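PDB 2YXL: 450aa long hypothetical fmu protein from Pyrococcus horikoshii, which probably methylates cytosine at C5 in RNA, as in the RsmB/NOP family, and binds the S-adenosylmethionine analogue sinefungin. Local coordinates for residues 333-338 / 386-391; 396-401 / 440-445. All coordinates share one frame; numbering follows the deposited sequence.

Contact 1: 333-338 / 386-391. With SFG (sinefungin), chain B.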
ATOM      1  N   LYS A 333     -17.862 -15.452 -13.279  1.00 24.99           N
ATOM      2  CA  LYS A 333     -17.485 -14.076 -12.983  1.00 25.23           C
ATOM      3  C   LYS A 333     -15.980 -13.935 -12.822  1.00 25.42           C
ATOM      4  O   LYS A 333     -15.308 -14.839 -12.328  1.00 25.35           O
ATOM      5  CB  LYS A 333     -18.223 -13.533 -11.754  1.00 25.20           C
ATOM      6  CG  LYS A 333     -18.347 -14.498 -10.590  1.00 25.14           C
ATOM      7  CD  LYS A 333     -19.217 -13.925  -9.483  1.00 25.35           C
ATOM      8  CE  LYS A 333     -20.706 -13.938  -9.827  1.00 25.71           C
ATOM      9  NZ  LYS A 333     -21.133 -12.683 -10.509  1.00 25.97           N
ATOM     10  N   VAL A 334     -15.462 -12.792 -13.260  1.00 25.79           N
ATOM     11  CA  VAL A 334     -14.038 -12.499 -13.172  1.00 26.21           C
ATOM     12  C   VAL A 334     -13.790 -11.204 -12.402  1.00 26.55           C
ATOM     13  O   VAL A 334     -14.501 -10.211 -12.579  1.00 26.59           O
ATOM     14  CB  VAL A 334     -13.358 -12.452 -14.579  1.00 26.26           C
ATOM     15  CG1 VAL A 334     -14.064 -11.472 -15.498  1.00 26.40           C
ATOM     16  CG2 VAL A 334     -11.870 -12.111 -14.474  1.00 25.96           C
ATOM     17  N   LEU A 335     -12.784 -11.241 -11.536  1.00 26.99           N
ATOM     18  CA  LEU A 335     -12.302 -10.054 -10.859  1.00 27.43           C
ATOM     19  C   LEU A 335     -10.993  -9.609 -11.494  1.00 27.84           C
ATOM     20  O   LEU A 335     -10.036 -10.386 -11.584  1.00 27.85           O
ATOM     21  CB  LEU A 335     -12.105 -10.323  -9.363  1.00 27.38           C
ATOM     22  CG  LEU A 335     -11.331  -9.284  -8.541  1.00 27.55           C
ATOM     23  CD1 LEU A 335     -12.132  -8.002  -8.356  1.00 27.28           C
ATOM     24  CD2 LEU A 335     -10.921  -9.865  -7.199  1.00 27.52           C
ATOM     25  N   LEU A 336     -10.966  -8.363 -11.951  1.00 28.44           N
ATOM     26  CA  LEU A 336      -9.727  -7.745 -12.386  1.00 28.99           C
ATOM     27  C   LEU A 336      -9.354  -6.617 -11.428  1.00 29.55           C
ATOM     28  O   LEU A 336      -9.746  -5.459 -11.612  1.00 29.59           O
ATOM     29  CB  LEU A 336      -9.813  -7.260 -13.843  1.00 28.97           C
ATOM     30  CG  LEU A 336      -8.596  -6.567 -14.481  1.00 28.76           C
ATOM     31  CD1 LEU A 336      -7.289  -7.329 -14.255  1.00 28.84           C
ATOM     32  CD2 LEU A 336      -8.827  -6.339 -15.969  1.00 28.89           C
ATOM     33  N   ASP A 337      -8.619  -6.980 -10.381  1.00 30.24           N
ATOM     34  CA  ASP A 337      -8.029  -6.000  -9.488  1.00 30.91           C
ATOM     35  C   ASP A 337      -6.703  -5.611 -10.120  1.00 31.13           C
ATOM     36  O   ASP A 337      -5.645  -6.146  -9.779  1.00 31.00           O
ATOM     37  CB  ASP A 337      -7.853  -6.571  -8.078  1.00 31.01           C
ATOM     38  CG  ASP A 337      -7.317  -5.545  -7.096  1.00 32.19           C
ATOM     39  OD1 ASP A 337      -7.749  -4.370  -7.149  1.00 33.19           O
ATOM     40  OD2 ASP A 337      -6.463  -5.913  -6.262  1.00 33.54           O
ATOM     41  N   ALA A 338      -6.793  -4.671 -11.057  1.00 31.70           N
ATOM     42  CA  ALA A 338      -5.726  -4.388 -12.011  1.00 32.29           C
ATOM     43  C   ALA A 338      -4.475  -3.808 -11.374  1.00 32.75           C
ATOM     44  O   ALA A 338      -4.571  -3.010 -10.442  1.00 33.03           O
ATOM     45  CB  ALA A 338      -6.240  -3.456 -13.102  1.00 32.18           C
ATOM     46  N   LEU A 386     -15.864  -7.502 -12.647  1.00 26.37           N
ATOM     47  CA  LEU A 386     -15.570  -6.352 -11.797  1.00 26.81           C
ATOM     48  C   LEU A 386     -14.153  -5.862 -12.034  1.00 27.02           C
ATOM     49  O   LEU A 386     -13.192  -6.628 -11.945  1.00 26.96           O
ATOM     50  CB  LEU A 386     -15.798  -6.649 -10.309  1.00 26.80           C
ATOM     51  CG  LEU A 386     -15.399  -5.533  -9.326  1.00 27.16           C
ATOM     52  CD1 LEU A 386     -16.297  -4.296  -9.426  1.00 26.93           C
ATOM     53  CD2 LEU A 386     -15.369  -6.055  -7.900  1.00 27.09           C
ATOM     54  N   TYR A 387     -14.049  -4.578 -12.352  1.00 27.41           N
ATOM     55  CA  TYR A 387     -12.769  -3.928 -12.532  1.00 28.04           C
ATOM     56  C   TYR A 387     -12.522  -3.003 -11.343  1.00 28.54           C
ATOM     57  O   TYR A 387     -13.365  -2.165 -11.009  1.00 28.55           O
ATOM     58  CB  TYR A 387     -12.765  -3.152 -13.851  1.00 27.90           C
ATOM     59  CG  TYR A 387     -11.522  -2.333 -14.114  1.00 27.51           C
ATOM     60  CD1 TYR A 387     -10.382  -2.914 -14.678  1.00 27.43           C
ATOM     61  CD2 TYR A 387     -11.494  -0.970 -13.828  1.00 27.31           C
ATOM     62  CE1 TYR A 387      -9.240  -2.157 -14.940  1.00 27.07           C
ATOM     63  CE2 TYR A 387     -10.356  -0.204 -14.084  1.00 27.54           C
ATOM     64  CZ  TYR A 387      -9.237  -0.804 -14.639  1.00 27.43           C
ATOM     65  OH  TYR A 387      -8.115  -0.046 -14.880  1.00 27.82           O
ATOM     66  N   THR A 388     -11.377  -3.180 -10.692  1.00 29.21           N
ATOM     67  CA  THR A 388     -10.985  -2.314  -9.586  1.00 30.00           C
ATOM     68  C   THR A 388      -9.526  -1.922  -9.697  1.00 30.76           C
ATOM     69  O   THR A 388      -8.702  -2.697 -10.182  1.00 30.95           O
ATOM     70  CB  THR A 388     -11.194  -2.966  -8.187  1.00 29.77           C
ATOM     71  OG1 THR A 388     -10.416  -4.165  -8.081  1.00 29.74           O
ATOM     72  CG2 THR A 388     -12.654  -3.274  -7.920  1.00 29.30           C
ATOM     73  N   THR A 389      -9.233  -0.700  -9.263  1.00 31.74           N
ATOM     74  CA  THR A 389      -7.872  -0.254  -8.993  1.00 32.76           C
ATOM     75  C   THR A 389      -7.858   0.440  -7.633  1.00 33.26           C
ATOM     76  O   THR A 389      -8.906   0.847  -7.118  1.00 33.27           O
ATOM     77  CB  THR A 389      -7.355   0.756 -10.048  1.00 32.92           C
ATOM     78  OG1 THR A 389      -7.982   2.030  -9.844  1.00 33.50           O
ATOM     79  CG2 THR A 389      -7.614   0.267 -11.478  1.00 33.09           C
ATOM     80  N   CYS A 390      -6.671   0.566  -7.049  1.00 33.80           N
ATOM     81  CA  CYS A 390      -6.499   1.435  -5.892  1.00 34.48           C
ATOM     82  C   CYS A 390      -5.799   2.716  -6.340  1.00 34.38           C
ATOM     83  O   CYS A 390      -4.846   3.181  -5.719  1.00 34.54           O
ATOM     84  CB  CYS A 390      -5.751   0.724  -4.765  1.00 34.55           C
ATOM     85  SG  CYS A 390      -4.256  -0.098  -5.297  1.00 36.85           S
ATOM     86  N   SER A 391      -6.295   3.269  -7.443  1.00 34.53           N
ATOM     87  CA  SER A 391      -5.792   4.512  -8.010  1.00 34.49           C
ATOM     88  C   SER A 391      -6.908   5.550  -8.020  1.00 34.61           C
ATOM     89  O   SER A 391      -8.084   5.204  -8.116  1.00 34.39           O
ATOM     90  CB  SER A 391      -5.277   4.277  -9.431  1.00 34.35           C
ATOM     91  OG  SER A 391      -5.016   5.506 -10.089  1.00 34.07           O
TER
HETATM   92  N   SFG B5748      -5.656  -8.502  -6.253  1.00 75.25           N
HETATM   93  CA  SFG B5748      -4.453  -8.576  -5.404  1.00 75.30           C
HETATM   94  C   SFG B5748      -4.858  -8.700  -3.921  1.00 75.22           C
HETATM   95  O   SFG B5748      -4.028  -9.212  -3.141  1.00 75.22           O
HETATM   96  OXT SFG B5748      -5.994  -8.293  -3.596  1.00 75.15           O
HETATM   97  CB  SFG B5748      -3.555  -7.347  -5.645  1.00 75.33           C
HETATM   98  CG  SFG B5748      -3.004  -7.334  -7.083  1.00 75.63           C
HETATM   99  CD  SFG B5748      -2.032  -6.172  -7.343  1.00 76.08           C
HETATM  100  NE  SFG B5748      -2.760  -4.904  -7.196  1.00 76.02           N
HETATM  101  C5' SFG B5748      -1.446  -6.204  -8.772  1.00 77.17           C
HETATM  102  C4' SFG B5748      -0.810  -7.558  -9.178  1.00 77.98           C
HETATM  103  O4' SFG B5748      -0.937  -7.642 -10.617  1.00 78.53           O
HETATM  104  C3' SFG B5748       0.699  -7.659  -8.893  1.00 78.30           C
HETATM  105  O3' SFG B5748       0.932  -8.779  -8.029  1.00 77.81           O
HETATM  106  C2' SFG B5748       1.334  -7.896 -10.272  1.00 78.74           C
HETATM  107  O2' SFG B5748       2.386  -8.867 -10.201  1.00 78.56           O
HETATM  108  C1' SFG B5748       0.158  -8.468 -11.055  1.00 79.37           C
HETATM  109  N9  SFG B5748       0.272  -8.345 -12.538  1.00 79.66           N
HETATM  110  C8  SFG B5748       0.667  -7.269 -13.221  1.00 79.80           C
HETATM  111  N7  SFG B5748       0.628  -7.528 -14.529  1.00 79.87           N
HETATM  112  C5  SFG B5748       0.206  -8.779 -14.682  1.00 79.96           C
HETATM  113  C6  SFG B5748      -0.029  -9.591 -15.790  1.00 79.83           C
HETATM  114  N6  SFG B5748       0.178  -9.136 -17.023  1.00 79.71           N
HETATM  115  N1  SFG B5748      -0.468 -10.847 -15.595  1.00 79.73           N
HETATM  116  C2  SFG B5748      -0.678 -11.313 -14.370  1.00 79.81           C
HETATM  117  N3  SFG B5748      -0.463 -10.563 -13.295  1.00 79.86           N
HETATM  118  C4  SFG B5748      -0.025  -9.299 -13.418  1.00 79.86           C
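Leu336 and Thr388 sit on neighbouring parallel strands of the Rossmann-like class I methyltransferase sheet, which helix 361-376 links in a beta-alpha-beta crossover. The strand axes approach to 4.8 Å at 17°. The pairing is tight from Val334 to Asp337. The amide of Leu386 donates to Val334 O, Leu336 N donates to Leu386 O (2.8 Å), and Leu336 O then receives Thr388 N (2.9 Å).

Side chains pair in register on both faces. On one, Leu335 and Leu386 run side by side, Leu335 CD1 against Leu386 CD2, with Leu255 of helix 246-255 over both. On the other, Leu336 CD2 meets the edge of the Tyr387 ring in its plane, 4.0 Å from Tyr387 CD1. Ala338 CB lies 3.8 Å from CE1 of the same ring, and helix 361-376 packs onto this face.

The loosening begins where Ala338 N closes the ladder on Thr388 O with a bent bond, 143° at the hydrogen. The CA atoms separate from 4.7 Å at Asp337 and Thr388 to 5.6 Å at Ala338 and Thr389, and Cys390, the predicted nucleophile, is partly exposed and turned to loop residues including Cys340. Thr389 OG1 accepts from Ser391 N in an ST turn and also lies against the side-chain amide of Asn397.

Asp337 CG stands anti to the backbone N, beside the carbonyl carbon, which places the carboxylate between Thr388 and sinefungin. OD2 takes the amino N of sinefungin at 2.7 Å and a salt bridge from Lys273, while OD1 is met on its anti side by the Thr388 hydroxyl OG1, 27° out of the carboxylate plane.

Contact 2: 396-401 / 440-445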
ATOM      1  N   GLU A 396      -6.894   5.686 -15.317  1.00 35.78           N
ATOM      2  CA  GLU A 396      -6.864   4.266 -14.993  1.00 35.52           C
ATOM      3  C   GLU A 396      -8.256   3.721 -14.707  1.00 35.33           C
ATOM      4  O   GLU A 396      -8.460   2.506 -14.664  1.00 35.09           O
ATOM      5  CB  GLU A 396      -5.971   4.031 -13.780  1.00 35.63           C
ATOM      6  CG  GLU A 396      -4.492   4.124 -14.070  1.00 36.03           C
ATOM      7  CD  GLU A 396      -3.673   4.200 -12.803  1.00 36.87           C
ATOM      8  OE1 GLU A 396      -3.230   3.139 -12.321  1.00 36.79           O
ATOM      9  OE2 GLU A 396      -3.489   5.320 -12.278  1.00 37.27           O
ATOM     10  N   ASN A 397      -9.210   4.629 -14.523  1.00 35.17           N
ATOM     11  CA  ASN A 397     -10.533   4.280 -14.032  1.00 35.00           C
ATOM     12  C   ASN A 397     -11.666   4.555 -15.022  1.00 35.01           C
ATOM     13  O   ASN A 397     -11.961   3.710 -15.874  1.00 34.94           O
ATOM     14  CB  ASN A 397     -10.789   4.976 -12.691  1.00 34.98           C
ATOM     15  CG  ASN A 397      -9.800   4.559 -11.613  1.00 34.83           C
ATOM     16  OD1 ASN A 397      -9.426   5.360 -10.759  1.00 34.71           O
ATOM     17  ND2 ASN A 397      -9.375   3.301 -11.647  1.00 34.63           N
ATOM     18  N   GLU A 398     -12.291   5.728 -14.908  1.00 34.96           N
ATOM     19  CA  GLU A 398     -13.452   6.093 -15.731  1.00 34.89           C
ATOM     20  C   GLU A 398     -13.141   6.101 -17.229  1.00 34.79           C
ATOM     21  O   GLU A 398     -13.985   5.725 -18.045  1.00 34.79           O
ATOM     22  CB  GLU A 398     -14.026   7.449 -15.302  1.00 34.90           C
ATOM     23  CG  GLU A 398     -14.822   7.419 -13.992  1.00 34.94           C
ATOM     24  CD  GLU A 398     -13.964   7.625 -12.746  1.00 35.03           C
ATOM     25  OE1 GLU A 398     -14.542   7.797 -11.652  1.00 34.84           O
ATOM     26  OE2 GLU A 398     -12.720   7.620 -12.849  1.00 34.82           O
ATOM     27  N   LYS A 399     -11.927   6.524 -17.571  1.00 34.72           N
ATOM     28  CA  LYS A 399     -11.446   6.538 -18.952  1.00 34.72           C
ATOM     29  C   LYS A 399     -11.352   5.121 -19.521  1.00 34.55           C
ATOM     30  O   LYS A 399     -11.766   4.878 -20.654  1.00 34.68           O
ATOM     31  CB  LYS A 399     -10.086   7.239 -19.022  1.00 34.80           C
ATOM     32  CG  LYS A 399      -9.448   7.305 -20.399  1.00 35.27           C
ATOM     33  CD  LYS A 399      -8.014   7.788 -20.274  1.00 36.29           C
ATOM     34  CE  LYS A 399      -7.424   8.191 -21.609  1.00 36.50           C
ATOM     35  NZ  LYS A 399      -6.166   8.964 -21.419  1.00 37.13           N
ATOM     36  N   ASN A 400     -10.817   4.195 -18.726  1.00 34.32           N
ATOM     37  CA  ASN A 400     -10.683   2.794 -19.131  1.00 34.19           C
ATOM     38  C   ASN A 400     -12.012   2.047 -19.269  1.00 34.15           C
ATOM     39  O   ASN A 400     -12.102   1.064 -20.009  1.00 34.23           O
ATOM     40  CB  ASN A 400      -9.756   2.039 -18.176  1.00 34.15           C
ATOM     41  CG  ASN A 400      -8.286   2.223 -18.511  1.00 34.44           C
ATOM     42  OD1 ASN A 400      -7.930   2.819 -19.532  1.00 35.50           O
ATOM     43  ND2 ASN A 400      -7.421   1.697 -17.654  1.00 34.23           N
ATOM     44  N   ILE A 401     -13.035   2.512 -18.555  1.00 34.02           N
ATOM     45  CA  ILE A 401     -14.368   1.904 -18.625  1.00 33.86           C
ATOM     46  C   ILE A 401     -15.167   2.449 -19.811  1.00 33.85           C
ATOM     47  O   ILE A 401     -15.843   1.686 -20.502  1.00 33.90           O
ATOM     48  CB  ILE A 401     -15.146   2.041 -17.279  1.00 33.76           C
ATOM     49  CG1 ILE A 401     -14.384   1.347 -16.141  1.00 33.64           C
ATOM     50  CG2 ILE A 401     -16.570   1.481 -17.387  1.00 33.54           C
ATOM     51  CD1 ILE A 401     -13.976  -0.107 -16.420  1.00 33.38           C
ATOM     52  N   GLY A 440      -7.985   5.190  -1.358  1.00 32.20           N
ATOM     53  CA  GLY A 440      -8.638   5.592  -2.608  1.00 32.11           C
ATOM     54  C   GLY A 440      -8.847   4.369  -3.484  1.00 32.08           C
ATOM     55  O   GLY A 440      -7.920   3.589  -3.701  1.00 32.34           O
ATOM     56  N   PHE A 441     -10.064   4.191  -3.981  1.00 31.90           N
ATOM     57  CA  PHE A 441     -10.419   2.966  -4.690  1.00 31.74           C
ATOM     58  C   PHE A 441     -11.455   3.226  -5.779  1.00 31.76           C
ATOM     59  O   PHE A 441     -12.189   4.217  -5.726  1.00 31.91           O
ATOM     60  CB  PHE A 441     -10.960   1.941  -3.694  1.00 31.53           C
ATOM     61  CG  PHE A 441     -10.535   0.528  -3.972  1.00 30.95           C
ATOM     62  CD1 PHE A 441     -11.401  -0.360  -4.602  1.00 30.51           C
ATOM     63  CD2 PHE A 441      -9.280   0.077  -3.584  1.00 30.71           C
ATOM     64  CE1 PHE A 441     -11.021  -1.674  -4.848  1.00 30.32           C
ATOM     65  CE2 PHE A 441      -8.885  -1.237  -3.825  1.00 30.96           C
ATOM     66  CZ  PHE A 441      -9.760  -2.115  -4.462  1.00 31.02           C
ATOM     67  N   PHE A 442     -11.504   2.330  -6.763  1.00 31.60           N
ATOM     68  CA  PHE A 442     -12.443   2.447  -7.870  1.00 31.32           C
ATOM     69  C   PHE A 442     -13.089   1.105  -8.174  1.00 31.28           C
ATOM     70  O   PHE A 442     -12.427   0.069  -8.134  1.00 31.04           O
ATOM     71  CB  PHE A 442     -11.737   2.992  -9.110  1.00 31.46           C
ATOM     72  CG  PHE A 442     -12.640   3.155 -10.304  1.00 31.61           C
ATOM     73  CD1 PHE A 442     -13.535   4.221 -10.377  1.00 31.21           C
ATOM     74  CD2 PHE A 442     -12.589   2.247 -11.357  1.00 31.44           C
ATOM     75  CE1 PHE A 442     -14.362   4.377 -11.473  1.00 31.38           C
ATOM     76  CE2 PHE A 442     -13.415   2.395 -12.462  1.00 31.72           C
ATOM     77  CZ  PHE A 442     -14.306   3.462 -12.519  1.00 31.81           C
ATOM     78  N   TYR A 443     -14.387   1.144  -8.472  1.00 31.33           N
ATOM     79  CA  TYR A 443     -15.180  -0.050  -8.756  1.00 31.38           C
ATOM     80  C   TYR A 443     -15.966   0.127 -10.052  1.00 31.38           C
ATOM     81  O   TYR A 443     -16.612   1.161 -10.261  1.00 31.51           O
ATOM     82  CB  TYR A 443     -16.178  -0.327  -7.621  1.00 31.54           C
ATOM     83  CG  TYR A 443     -15.596  -0.349  -6.227  1.00 31.63           C
ATOM     84  CD1 TYR A 443     -15.317   0.837  -5.551  1.00 31.61           C
ATOM     85  CD2 TYR A 443     -15.356  -1.558  -5.570  1.00 31.79           C
ATOM     86  CE1 TYR A 443     -14.793   0.826  -4.273  1.00 32.24           C
ATOM     87  CE2 TYR A 443     -14.833  -1.582  -4.285  1.00 31.79           C
ATOM     88  CZ  TYR A 443     -14.556  -0.384  -3.643  1.00 32.03           C
ATOM     89  OH  TYR A 443     -14.032  -0.380  -2.376  1.00 31.51           O
ATOM     90  N   ALA A 444     -15.922  -0.888 -10.913  1.00 31.14           N
ATOM     91  CA  ALA A 444     -16.755  -0.922 -12.111  1.00 30.83           C
ATOM     92  C   ALA A 444     -17.280  -2.330 -12.335  1.00 30.74           C
ATOM     93  O   ALA A 444     -16.513  -3.240 -12.658  1.00 30.73           O
ATOM     94  CB  ALA A 444     -15.981  -0.444 -13.316  1.00 30.88           C
ATOM     95  N   LEU A 445     -18.585  -2.506 -12.145  1.00 30.56           N
ATOM     96  CA  LEU A 445     -19.220  -3.803 -12.330  1.00 30.47           C
ATOM     97  C   LEU A 445     -19.869  -3.889 -13.710  1.00 30.50           C
ATOM     98  O   LEU A 445     -20.628  -3.007 -14.116  1.00 30.47           O
ATOM     99  CB  LEU A 445     -20.234  -4.094 -11.214  1.00 30.46           C
ATOM    100  CG  LEU A 445     -20.797  -5.519 -11.103  1.00 30.24           C
ATOM    101  CD1 LEU A 445     -19.708  -6.543 -10.774  1.00 29.84           C
ATOM    102  CD2 LEU A 445     -21.918  -5.582 -10.072  1.00 30.41           C
TER
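Glu398 OE1, lying 3.4 Å from Phe442 CE1, is gripped by two groups outside the pair: Arg430 NE in a salt bridge and the backbone N of Phe424 in a hydrogen bond. The carboxylate reaches the ring obliquely, its plane turned 52° from that of the phenyl group. Both segments belong to the methyltransferase domain. The beginning of helix 398-407 lies against one face of strand 441-447, an antiparallel strand of the mixed sheet, while Phe441 and Tyr443 point to the other face, where helix 246-255 packs.

Phe442 is the centre of the contact. Its CG stands anti to the backbone N (chi1 -180°), which carries the ring out from the strand toward the helix. Asn397 CB comes down over one face as a CH-pi contact, 3.4 Å from the ring centroid and only 8° off the normal, so it is centred on the ring. Ile401 approaches from the edge: its CG1 lies near the ring plane, 3.9 Å from Phe442 CE2. The same CG1 is 3.7 Å from Ala444 CB, and Ile401 thus bridges two residues on one face of the strand.

An alanine in place of Phe442 removes the ring, and would probably leave a gap under Asn397 CB and beside Ile401 CG1.

With no hydrogen bond between the two segments, their fit rests on the packing of the Phe442 ring against Asn397, Glu398 and Ile401, and of Ile401 on Ala444. The Glu398 carboxylate, buried beside that ring, probably owes its tolerance there to Arg430 and the Phe424 amide, which would offset its charge.

Strand 383-389 joins the two contacts: it pairs with strand 331-337 in contact 1 and, antiparallel, with strand 441-447 of contact 2, where backbone hydrogen bonds link Tyr387 to Ala444 and Thr389 to Phe442. The contact centres are 8 Å apart. A further tie leaves the sheet: Tyr387 OH lies 2.6 Å from Glu396 O, a probable hydrogen bond to the chain just before helix 398-407. Contact 1 reaches the cofactor site directly through Asp337. Contact 2 lies farther from the site, the Phe442 side chain about 8 Å from that of Cys390 and about 9 Å from that of Asp337, and the Asn397 side chain about 11 Å from sinefungin.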